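Local coordinates for endoglucanase (Bacillus akibai, PDB 1UWW), which hydrolyses internal beta-1,4-glucosidic linkages of cellulose as a whole enzyme, this chain being its family 28 carbohydrate-binding module, specific for non-crystalline cellulose, at residues V38-L42 with S54-G58; F91-P97 with G141-V147; T101-I107 with F170-D176. All blocks are in the same frame, centred on the assembly; numbering follows the deposited sequence.

In the fold
The module is built from two antiparallel sheets packed face to face, a beta-sandwich, and the three contacts sample both layers. Contact 1 comes first along the chain and lays the loop 38-42 against strand 50-58. Contact 2 pairs strands 88-97 and 142-150 of the same six-stranded sheet, its centre about 15 Å from that of contact 1. Contact 3 pairs strands 104-111 and 165-173 of the five-stranded sheet; its segments alternate along the chain with those of contact 2, about 14 Å between centres. W55 and F93 pack on F170, and F93 also on M105 and I107, an aromatic-rich core joining the two sheets, with two calcium sites at contact 2 and the second subunit touching contact 3.

Contact 1. Residues V38-L42 with S54-G58; sequences VKTAL and SWEFG
S54 starts the contact with its backbone: its carbonyl O receives the CA-H of L42, 3.4 Å from L42 CA, while its hydroxyl turns away to V181 and R180. At W55 the strand faces the loop. CG sits between backbone N and carbonyl carbon (chi1 66°), which stands the indole up into the core, leaving W55 CB beside A41 O. The CD2 methyl of L42 lies 3.7 Å from W55 CE3, the two side chains running alongside each other in the same direction, and V38 CG1 approaches the pyrrole end at W55 CD1, crossing the indole nearly at right angles. E56 contributes backbone only. Water 1 takes the N-H of E56 and donates to A41 O at 2.7 Å, with T40 OG1 close by. T40 OG1 also lies 3.1 Å from E56 O. At F57, both V38 methyls reach the side chain, V38 CG1 at 4.0 Å from F57 CB and V38 CG2 near F57 CD2. W32, from strand 30-32, meets the W55 ring edge-to-face. The loop is thus joined to the strand in two layers: V38 and L42 pack against the W55 and F57 side chains, while water 1 bridges A41 O and the N-H of E56, with T40 OG1 beside it.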
loop_
_atom_site.group_PDB
_atom_site.type_symbol
_atom_site.label_atom_id
_atom_site.label_comp_id
_atom_site.label_asym_id
_atom_site.label_seq_id
_atom_site.Cartn_x
_atom_site.Cartn_y
_atom_site.Cartn_z
ATOM N N VAL A 38 -4.070 -11.164 -14.688
ATOM C CA VAL A 38 -5.355 -11.708 -15.067
ATOM C C VAL A 38 -5.743 -11.018 -16.358
ATOM O O VAL A 38 -5.719 -9.782 -16.451
ATOM C CB VAL A 38 -6.421 -11.445 -13.972
ATOM C CG1 VAL A 38 -7.833 -11.804 -14.467
ATOM C CG2 VAL A 38 -6.061 -12.209 -12.689
ATOM N N LYS A 39 -6.101 -11.800 -17.368
ATOM C CA LYS A 39 -6.492 -11.257 -18.651
ATOM C C LYS A 39 -7.788 -11.891 -19.163
ATOM O O LYS A 39 -8.040 -11.902 -20.372
ATOM C CB LYS A 39 -5.321 -11.351 -19.635
ATOM C CG LYS A 39 -4.169 -10.403 -19.242
ATOM C CD LYS A 39 -3.255 -10.076 -20.377
ATOM C CE LYS A 39 -2.032 -9.296 -19.911
ATOM N NZ LYS A 39 -0.878 -9.427 -20.856
ATOM N N THR A 40 -8.622 -12.305 -18.202
ATOM C CA THR A 40 -9.950 -12.898 -18.429
ATOM C C THR A 40 -10.928 -11.890 -19.080
ATOM O O THR A 40 -10.694 -10.689 -19.085
ATOM C CB THR A 40 -10.569 -13.468 -17.056
ATOM O OG1 THR A 40 -10.729 -12.425 -16.072
ATOM C CG2 THR A 40 -9.678 -14.491 -16.362
ATOM N N ALA A 41 -12.045 -12.369 -19.610
ATOM C CA ALA A 41 -13.029 -11.511 -20.260
ATOM C C ALA A 41 -13.491 -10.345 -19.354
ATOM O O ALA A 41 -13.941 -10.555 -18.219
ATOM C CB ALA A 41 -14.239 -12.335 -20.669
ATOM N N LEU A 42 -13.378 -9.144 -19.901
ATOM C CA LEU A 42 -13.883 -7.915 -19.289
ATOM C C LEU A 42 -15.202 -7.600 -19.968
ATOM O O LEU A 42 -15.236 -7.319 -21.174
ATOM C CB LEU A 42 -12.929 -6.755 -19.526
ATOM C CG LEU A 42 -11.692 -6.643 -18.664
ATOM C CD1 LEU A 42 -10.673 -5.685 -19.273
ATOM C CD2 LEU A 42 -12.071 -6.179 -17.272
ATOM N N SER A 54 -16.665 -5.575 -15.362
ATOM C CA SER A 54 -16.628 -6.813 -14.574
ATOM C C SER A 54 -15.705 -7.875 -15.142
ATOM O O SER A 54 -15.517 -7.964 -16.351
ATOM C CB SER A 54 -18.071 -7.330 -14.427
ATOM O OG SER A 54 -18.191 -8.407 -13.536
ATOM N N TRP A 55 -15.106 -8.642 -14.241
ATOM C CA TRP A 55 -14.353 -9.842 -14.623
ATOM C C TRP A 55 -14.458 -10.820 -13.464
ATOM O O TRP A 55 -14.813 -10.458 -12.359
ATOM C CB TRP A 55 -12.902 -9.495 -14.997
ATOM C CG TRP A 55 -12.060 -8.983 -13.871
ATOM C CD1 TRP A 55 -11.167 -9.709 -13.139
ATOM C CD2 TRP A 55 -11.993 -7.630 -13.358
ATOM N NE1 TRP A 55 -10.575 -8.904 -12.194
ATOM C CE2 TRP A 55 -11.050 -7.626 -12.316
ATOM C CE3 TRP A 55 -12.650 -6.435 -13.665
ATOM C CZ2 TRP A 55 -10.725 -6.467 -11.597
ATOM C CZ3 TRP A 55 -12.331 -5.286 -12.932
ATOM C CH2 TRP A 55 -11.385 -5.321 -11.920
ATOM N N GLU A 56 -14.092 -12.071 -13.706
ATOM C CA GLU A 56 -14.008 -13.063 -12.652
ATOM C C GLU A 56 -12.663 -13.766 -12.685
ATOM O O GLU A 56 -12.032 -13.899 -13.725
ATOM C CB GLU A 56 -15.190 -14.023 -12.633
ATOM C CG GLU A 56 -15.489 -14.835 -13.835
ATOM C CD GLU A 56 -16.663 -15.805 -13.557
ATOM O OE1 GLU A 56 -17.513 -15.566 -12.640
ATOM O OE2 GLU A 56 -16.735 -16.810 -14.249
ATOM N N PHE A 57 -12.217 -14.161 -11.517
ATOM C CA PHE A 57 -10.902 -14.768 -11.358
ATOM C C PHE A 57 -10.782 -15.297 -9.944
ATOM O O PHE A 57 -11.592 -15.014 -9.088
ATOM C CB PHE A 57 -9.774 -13.747 -11.623
ATOM C CG PHE A 57 -9.566 -12.776 -10.483
ATOM C CD1 PHE A 57 -10.476 -11.745 -10.222
ATOM C CD2 PHE A 57 -8.505 -12.937 -9.600
ATOM C CE1 PHE A 57 -10.281 -10.900 -9.148
ATOM C CE2 PHE A 57 -8.366 -12.103 -8.527
ATOM C CZ PHE A 57 -9.245 -11.098 -8.316
ATOM N N GLY A 58 -9.734 -16.080 -9.705
ATOM C CA GLY A 58 -9.313 -16.395 -8.361
ATOM C C GLY A 58 -7.813 -16.369 -8.264
ATOM O O GLY A 58 -7.147 -16.805 -9.190
HETATM O O HOH W 1 -13.497 -12.612 -16.556
#

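Contact 2. Residues F91-P97 with G141-V147; sequences FDFYLDP and GLYHYEV. With CA (calcium ion), chain E; CA (calcium ion), chain D.
H144 and D92 are brought together by their first torsions: H144 CG is anti to the backbone N (chi1 -179°), which swings the imidazole toward D92, while D92 CG lies anti to its own carbonyl carbon. H144 NE2 then donates to D92 OD1 at 2.8 Å in a nearly straight bond, 166° at the hydrogen. The acceptor lies in the imidazole plane, yet the proton reaches the carboxylate from above its plane. The same D92 OD1 binds a calcium ion at 2.3 Å, and E146, its chain bent at chi2, grips that ion with both OE1 and OE2; two waters and further ligands complete the site. The metal thereby draws two carboxylates together, with D92 OD2 held separately by N185. Y94 flanks the histidine in an offset stack, centroids 4.4 Å apart and planes 26° from parallel; its CE2 sits over one imidazole face, and its hydroxyl goes to N48.

The face carrying F91, F93 and V147 turns toward the other sheet. V147 stands over the F91 ring in a CH-pi contact, its CB 3.9 Å from the centroid, and V147 CG2 touches F93 CB at 3.7 Å. Farther along, P97 CD meets the edge of the Y143 ring. At that end a second calcium ion takes D96 OD1 at 2.4 Å, P97 O and three waters, one of which donates to G141 O at 2.7 Å.

Reciprocal backbone bonds join the hydrogen-bonded pairs F91-V147, F93-Y145 and L95-Y143, with D92-E146 and Y94-H144 as the non-hydrogen-bonded pairs between them. This is the antiparallel ladder of a beta-sandwich sheet, with one calcium site bridging the two strands and another at the end of strand 88-97, bound by D96 and P97 and tied to G141 through a water.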
loop_
_atom_site.group_PDB
_atom_site.type_symbol
_atom_site.label_atom_id
_atom_site.label_comp_id
_atom_site.label_asym_id
_atom_site.label_seq_id
_atom_site.Cartn_x
_atom_site.Cartn_y
_atom_site.Cartn_z
ATOM N N PHE A 91 -14.134 5.155 -6.971
ATOM C CA PHE A 91 -14.982 4.258 -7.720
ATOM C C PHE A 91 -15.756 3.357 -6.760
ATOM O O PHE A 91 -15.348 3.139 -5.628
ATOM C CB PHE A 91 -14.216 3.422 -8.786
ATOM C CG PHE A 91 -13.072 2.578 -8.274
ATOM C CD1 PHE A 91 -11.796 3.129 -8.111
ATOM C CD2 PHE A 91 -13.237 1.214 -8.074
ATOM C CE1 PHE A 91 -10.717 2.321 -7.715
ATOM C CE2 PHE A 91 -12.177 0.423 -7.686
ATOM C CZ PHE A 91 -10.930 0.999 -7.488
ATOM N N ASP A 92 -16.884 2.861 -7.257
ATOM C CA ASP A 92 -17.603 1.778 -6.580
ATOM C C ASP A 92 -16.984 0.448 -6.972
ATOM O O ASP A 92 -16.772 0.182 -8.147
ATOM C CB ASP A 92 -19.089 1.793 -6.966
ATOM C CG ASP A 92 -19.770 3.030 -6.510
ATOM O OD1 ASP A 92 -19.773 3.335 -5.294
ATOM O OD2 ASP A 92 -20.286 3.815 -7.342
ATOM N N PHE A 93 -16.645 -0.345 -5.981
ATOM C CA PHE A 93 -16.040 -1.655 -6.204
ATOM C C PHE A 93 -16.912 -2.675 -5.529
ATOM O O PHE A 93 -17.250 -2.532 -4.370
ATOM C CB PHE A 93 -14.650 -1.711 -5.606
ATOM C CG PHE A 93 -13.886 -2.962 -5.956
ATOM C CD1 PHE A 93 -13.747 -3.409 -7.260
ATOM C CD2 PHE A 93 -13.299 -3.714 -4.950
ATOM C CE1 PHE A 93 -13.029 -4.599 -7.549
ATOM C CE2 PHE A 93 -12.571 -4.885 -5.245
ATOM C CZ PHE A 93 -12.446 -5.326 -6.521
ATOM N N TYR A 94 -17.300 -3.705 -6.254
ATOM C CA TYR A 94 -18.161 -4.735 -5.703
ATOM C C TYR A 94 -17.507 -6.089 -5.885
ATOM O O TYR A 94 -16.829 -6.346 -6.885
ATOM C CB TYR A 94 -19.514 -4.785 -6.394
ATOM C CG TYR A 94 -20.252 -3.467 -6.498
ATOM C CD1 TYR A 94 -20.022 -2.600 -7.543
ATOM C CD2 TYR A 94 -21.201 -3.118 -5.571
ATOM C CE1 TYR A 94 -20.709 -1.408 -7.647
ATOM C CE2 TYR A 94 -21.900 -1.924 -5.663
ATOM C CZ TYR A 94 -21.650 -1.107 -6.710
ATOM O OH TYR A 94 -22.347 0.088 -6.858
ATOM N N LEU A 95 -17.713 -6.940 -4.906
ATOM C CA LEU A 95 -17.283 -8.326 -4.982
ATOM C C LEU A 95 -18.476 -9.233 -4.763
ATOM O O LEU A 95 -19.250 -9.051 -3.829
ATOM C CB LEU A 95 -16.202 -8.629 -3.956
ATOM C CG LEU A 95 -15.001 -7.683 -3.990
ATOM C CD1 LEU A 95 -15.177 -6.604 -2.966
ATOM C CD2 LEU A 95 -13.700 -8.413 -3.778
ATOM N N ASP A 96 -18.576 -10.250 -5.611
ATOM C CA ASP A 96 -19.470 -11.370 -5.373
ATOM C C ASP A 96 -18.611 -12.627 -5.328
ATOM O O ASP A 96 -18.359 -13.266 -6.359
ATOM C CB ASP A 96 -20.529 -11.484 -6.449
ATOM C CG ASP A 96 -21.594 -12.535 -6.114
ATOM O OD1 ASP A 96 -21.396 -13.339 -5.159
ATOM O OD2 ASP A 96 -22.683 -12.600 -6.739
ATOM N N PRO A 97 -18.109 -12.941 -4.141
ATOM C CA PRO A 97 -17.241 -14.117 -4.034
ATOM C C PRO A 97 -18.010 -15.416 -4.202
ATOM O O PRO A 97 -19.187 -15.516 -3.861
ATOM C CB PRO A 97 -16.681 -14.038 -2.613
ATOM C CG PRO A 97 -17.648 -13.208 -1.869
ATOM C CD PRO A 97 -18.304 -12.274 -2.843
ATOM N N GLY A 141 -25.277 -11.122 -1.130
ATOM C CA GLY A 141 -23.982 -11.638 -1.524
ATOM C C GLY A 141 -23.130 -10.718 -2.375
ATOM O O GLY A 141 -22.035 -11.120 -2.772
ATOM N N LEU A 142 -23.615 -9.510 -2.663
ATOM C CA LEU A 142 -22.815 -8.513 -3.369
ATOM C C LEU A 142 -22.329 -7.490 -2.362
ATOM O O LEU A 142 -23.130 -6.792 -1.726
ATOM C CB LEU A 142 -23.653 -7.812 -4.416
ATOM C CG LEU A 142 -22.856 -6.879 -5.317
ATOM C CD1 LEU A 142 -21.990 -7.665 -6.275
ATOM C CD2 LEU A 142 -23.835 -6.007 -6.063
ATOM N N TYR A 143 -21.020 -7.415 -2.195
ATOM C CA TYR A 143 -20.393 -6.518 -1.225
ATOM C C TYR A 143 -19.954 -5.232 -1.929
ATOM O O TYR A 143 -19.334 -5.307 -2.972
ATOM C CB TYR A 143 -19.165 -7.208 -0.609
ATOM C CG TYR A 143 -19.507 -8.449 0.181
ATOM C CD1 TYR A 143 -19.591 -9.682 -0.439
ATOM C CD2 TYR A 143 -19.778 -8.387 1.542
ATOM C CE1 TYR A 143 -19.915 -10.828 0.291
ATOM C CE2 TYR A 143 -20.089 -9.524 2.256
ATOM C CZ TYR A 143 -20.162 -10.720 1.615
ATOM O OH TYR A 143 -20.494 -11.871 2.296
ATOM N N HIS A 144 -20.249 -4.079 -1.346
ATOM C CA HIS A 144 -20.004 -2.764 -1.952
ATOM C C HIS A 144 -19.005 -1.977 -1.135
ATOM O O HIS A 144 -19.225 -1.710 0.033
ATOM C CB HIS A 144 -21.329 -2.004 -2.044
ATOM C CG HIS A 144 -21.228 -0.650 -2.669
ATOM N ND1 HIS A 144 -22.299 0.220 -2.629
ATOM C CD2 HIS A 144 -20.267 -0.040 -3.400
ATOM C CE1 HIS A 144 -21.972 1.341 -3.256
ATOM N NE2 HIS A 144 -20.752 1.206 -3.755
ATOM N N TYR A 145 -17.902 -1.616 -1.781
ATOM C CA TYR A 145 -16.880 -0.749 -1.205
ATOM C C TYR A 145 -16.814 0.557 -1.983
ATOM O O TYR A 145 -16.842 0.582 -3.200
ATOM C CB TYR A 145 -15.508 -1.434 -1.256
ATOM C CG TYR A 145 -15.477 -2.685 -0.464
ATOM C CD1 TYR A 145 -15.882 -3.894 -1.034
ATOM C CD2 TYR A 145 -15.146 -2.677 0.888
ATOM C CE1 TYR A 145 -15.919 -5.063 -0.308
ATOM C CE2 TYR A 145 -15.200 -3.870 1.632
ATOM C CZ TYR A 145 -15.583 -5.020 1.023
ATOM O OH TYR A 145 -15.607 -6.179 1.771
ATOM N N GLU A 146 -16.735 1.649 -1.252
ATOM C CA GLU A 146 -16.525 2.981 -1.802
ATOM C C GLU A 146 -15.041 3.266 -1.813
ATOM O O GLU A 146 -14.483 3.743 -0.819
ATOM C CB GLU A 146 -17.242 3.978 -0.898
ATOM C CG GLU A 146 -18.741 3.852 -0.949
ATOM C CD GLU A 146 -19.284 4.452 -2.210
ATOM O OE1 GLU A 146 -18.470 4.997 -2.999
ATOM O OE2 GLU A 146 -20.516 4.402 -2.417
ATOM N N VAL A 147 -14.369 2.914 -2.889
ATOM C CA VAL A 147 -12.931 3.088 -2.965
ATOM C C VAL A 147 -12.635 4.575 -3.178
ATOM O O VAL A 147 -13.215 5.197 -4.037
ATOM C CB VAL A 147 -12.326 2.211 -4.046
ATOM C CG1 VAL A 147 -10.813 2.423 -4.158
ATOM C CG2 VAL A 147 -12.672 0.746 -3.745
HETATM CA CA CA E . -20.187 5.531 -4.832
HETATM CA CA CA D . -21.521 -15.383 -3.906
HETATM O O HOH W 2 -21.481 -13.682 -2.219
HETATM O O HOH W 3 -21.090 -16.525 -1.698
HETATM O O HOH W 4 -23.890 -15.238 -4.135
HETATM O O HOH W 5 -21.781 4.810 -4.118
HETATM O O HOH W 6 -21.521 7.458 -3.857
#

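Contact 3. Residues T101-I107 with F170-D176; sequences TEGAMNI and FADVESD
D176 reaches across to T101 and E102. Its CB leaves the backbone with CG between N and the carbonyl carbon (chi1 63°), turning the carboxylate to the other segment. D176 CG lies 3.9 Å from E102 CG, the two side chains crossing at about a right angle. D176 OD1 takes the N-H of T101 on its syn lone pair, 2.8 Å from T101 N and 176° at the hydrogen, with a weak second bond from E102 N. D176 OD2 receives the T101 hydroxyl from OG1 at 2.5 Å, on the syn side but tilted 25° out of the carboxylate plane, and water 7 links it to E102 OE2.

A104 pairs with V173, and N106 with A171, each by two backbone bonds. V173 CG2 packs 3.4 Å from N106 OD1, which accepts a hydrogen bond from T127 of the second subunit. On the core side, F170 CD2 meets I107 CG1 at 3.8 Å, and the selenium of M105 sits at the edge of the same ring in a Met-aromatic contact. In the turn, D172 OD1 accepts S175 N at 2.8 Å, an Asx motif, and S175 OG from the opposite face of its plane; K63 pairs with D172 OD2.

With E102 OE2 and D176 OD2 4.3 Å apart, their negative charges probably disfavour each other, an effect that T101's two bonds and the shared water may soften. The contact also buries E102 O and D176 N without a polar partner, a further likely cost.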
loop_
_atom_site.group_PDB
_atom_site.type_symbol
_atom_site.label_atom_id
_atom_site.label_comp_id
_atom_site.label_asym_id
_atom_site.label_seq_id
_atom_site.Cartn_x
_atom_site.Cartn_y
_atom_site.Cartn_z
ATOM N N THR A 101 -12.493 -16.448 2.420
ATOM C CA THR A 101 -12.481 -16.833 3.841
ATOM C C THR A 101 -11.314 -16.263 4.603
ATOM O O THR A 101 -11.313 -16.335 5.837
ATOM C CB THR A 101 -12.461 -18.382 4.040
ATOM O OG1 THR A 101 -11.207 -18.930 3.656
ATOM C CG2 THR A 101 -13.497 -19.090 3.158
ATOM N N GLU A 102 -10.330 -15.684 3.919
ATOM C CA GLU A 102 -9.114 -15.220 4.605
ATOM C C GLU A 102 -8.331 -14.232 3.749
ATOM O O GLU A 102 -8.563 -14.112 2.550
ATOM C CB GLU A 102 -8.229 -16.400 4.980
ATOM C CG GLU A 102 -7.692 -17.185 3.820
ATOM C CD GLU A 102 -7.031 -18.474 4.295
ATOM O OE1 GLU A 102 -7.045 -18.730 5.526
ATOM O OE2 GLU A 102 -6.492 -19.213 3.458
ATOM N N GLY A 103 -7.385 -13.550 4.373
ATOM C CA GLY A 103 -6.555 -12.581 3.720
ATOM C C GLY A 103 -7.259 -11.279 3.380
ATOM O O GLY A 103 -8.260 -10.888 3.967
ATOM N N ALA A 104 -6.667 -10.610 2.405
ATOM C CA ALA A 104 -7.055 -9.262 2.038
ATOM C C ALA A 104 -6.663 -9.002 0.603
ATOM O O ALA A 104 -5.985 -9.824 -0.030
ATOM C CB ALA A 104 -6.420 -8.235 3.007
HETATM N N MSE A 105 -7.090 -7.855 0.099
HETATM C CA MSE A 105 -6.768 -7.383 -1.243
HETATM C C MSE A 105 -6.318 -5.926 -1.103
HETATM O O MSE A 105 -7.040 -5.154 -0.466
HETATM C CB MSE A 105 -8.010 -7.440 -2.112
HETATM C CG MSE A 105 -7.834 -6.905 -3.531
HETATM SE SE MSE A 105 -9.486 -6.884 -4.565
HETATM C CE MSE A 105 -9.355 -8.452 -4.956
ATOM N N ASN A 106 -5.184 -5.564 -1.706
ATOM C CA ASN A 106 -4.640 -4.214 -1.705
ATOM C C ASN A 106 -4.858 -3.596 -3.065
ATOM O O ASN A 106 -4.337 -4.119 -4.073
ATOM C CB ASN A 106 -3.139 -4.216 -1.398
ATOM C CG ASN A 106 -2.811 -4.377 0.081
ATOM O OD1 ASN A 106 -1.634 -4.651 0.437
ATOM N ND2 ASN A 106 -3.779 -4.187 0.928
ATOM N N ILE A 107 -5.559 -2.470 -3.102
ATOM C CA ILE A 107 -5.809 -1.730 -4.334
ATOM C C ILE A 107 -4.854 -0.531 -4.397
ATOM O O ILE A 107 -4.824 0.295 -3.462
ATOM C CB ILE A 107 -7.285 -1.269 -4.398
ATOM C CG1 ILE A 107 -8.197 -2.500 -4.343
ATOM C CG2 ILE A 107 -7.512 -0.465 -5.656
ATOM C CD1 ILE A 107 -9.650 -2.161 -4.353
ATOM N N PHE A 170 -4.961 -4.675 -8.327
ATOM C CA PHE A 170 -5.763 -5.381 -7.323
ATOM C C PHE A 170 -4.933 -6.540 -6.794
ATOM O O PHE A 170 -4.982 -7.659 -7.342
ATOM C CB PHE A 170 -7.071 -5.879 -7.925
ATOM C CG PHE A 170 -7.966 -4.785 -8.426
ATOM C CD1 PHE A 170 -7.801 -4.263 -9.683
ATOM C CD2 PHE A 170 -8.991 -4.275 -7.637
ATOM C CE1 PHE A 170 -8.642 -3.286 -10.187
ATOM C CE2 PHE A 170 -9.832 -3.281 -8.125
ATOM C CZ PHE A 170 -9.652 -2.792 -9.396
ATOM N N ALA A 171 -4.143 -6.317 -5.758
ATOM C CA ALA A 171 -3.132 -7.292 -5.326
ATOM C C ALA A 171 -3.601 -8.186 -4.185
ATOM O O ALA A 171 -4.271 -7.758 -3.260
ATOM C CB ALA A 171 -1.879 -6.564 -4.911
ATOM N N ASP A 172 -3.204 -9.448 -4.258
ATOM C CA ASP A 172 -3.472 -10.459 -3.248
ATOM C C ASP A 172 -2.640 -10.218 -2.000
ATOM O O ASP A 172 -1.431 -9.988 -2.088
ATOM C CB ASP A 172 -3.096 -11.809 -3.861
ATOM C CG ASP A 172 -3.516 -13.000 -3.037
ATOM O OD1 ASP A 172 -4.330 -12.904 -2.114
ATOM O OD2 ASP A 172 -3.001 -14.110 -3.335
ATOM N N VAL A 173 -3.269 -10.330 -0.839
ATOM C CA VAL A 173 -2.579 -10.355 0.442
ATOM C C VAL A 173 -3.003 -11.632 1.171
ATOM O O VAL A 173 -3.886 -11.631 2.014
ATOM C CB VAL A 173 -2.947 -9.135 1.319
ATOM C CG1 VAL A 173 -2.069 -9.098 2.554
ATOM C CG2 VAL A 173 -2.840 -7.816 0.536
ATOM N N GLU A 174 -2.348 -12.733 0.810
ATOM C CA GLU A 174 -2.570 -14.029 1.455
ATOM C C GLU A 174 -4.053 -14.482 1.448
ATOM O O GLU A 174 -4.548 -15.067 2.415
ATOM C CB GLU A 174 -2.019 -14.021 2.899
ATOM C CG GLU A 174 -0.501 -13.882 2.998
ATOM C CD GLU A 174 0.028 -13.776 4.442
ATOM O OE1 GLU A 174 -0.757 -13.879 5.429
ATOM O OE2 GLU A 174 1.249 -13.573 4.602
ATOM N N SER A 175 -4.772 -14.182 0.369
ATOM C CA SER A 175 -6.219 -14.449 0.334
ATOM C C SER A 175 -6.519 -15.697 -0.476
ATOM O O SER A 175 -5.666 -16.208 -1.186
ATOM C CB SER A 175 -6.996 -13.294 -0.286
ATOM O OG SER A 175 -6.985 -13.380 -1.695
ATOM N N ASP A 176 -7.760 -16.166 -0.354
ATOM C CA ASP A 176 -8.262 -17.255 -1.182
ATOM C C ASP A 176 -9.408 -16.787 -2.060
ATOM O O ASP A 176 -10.243 -17.589 -2.514
ATOM C CB ASP A 176 -8.633 -18.453 -0.310
ATOM C CG ASP A 176 -9.743 -18.180 0.651
ATOM O OD1 ASP A 176 -10.233 -17.030 0.808
ATOM O OD2 ASP A 176 -10.227 -19.130 1.346
HETATM O O HOH W 7 -8.418 -20.846 2.230
HETATM O O HOH W 8 -5.080 -17.872 1.586
#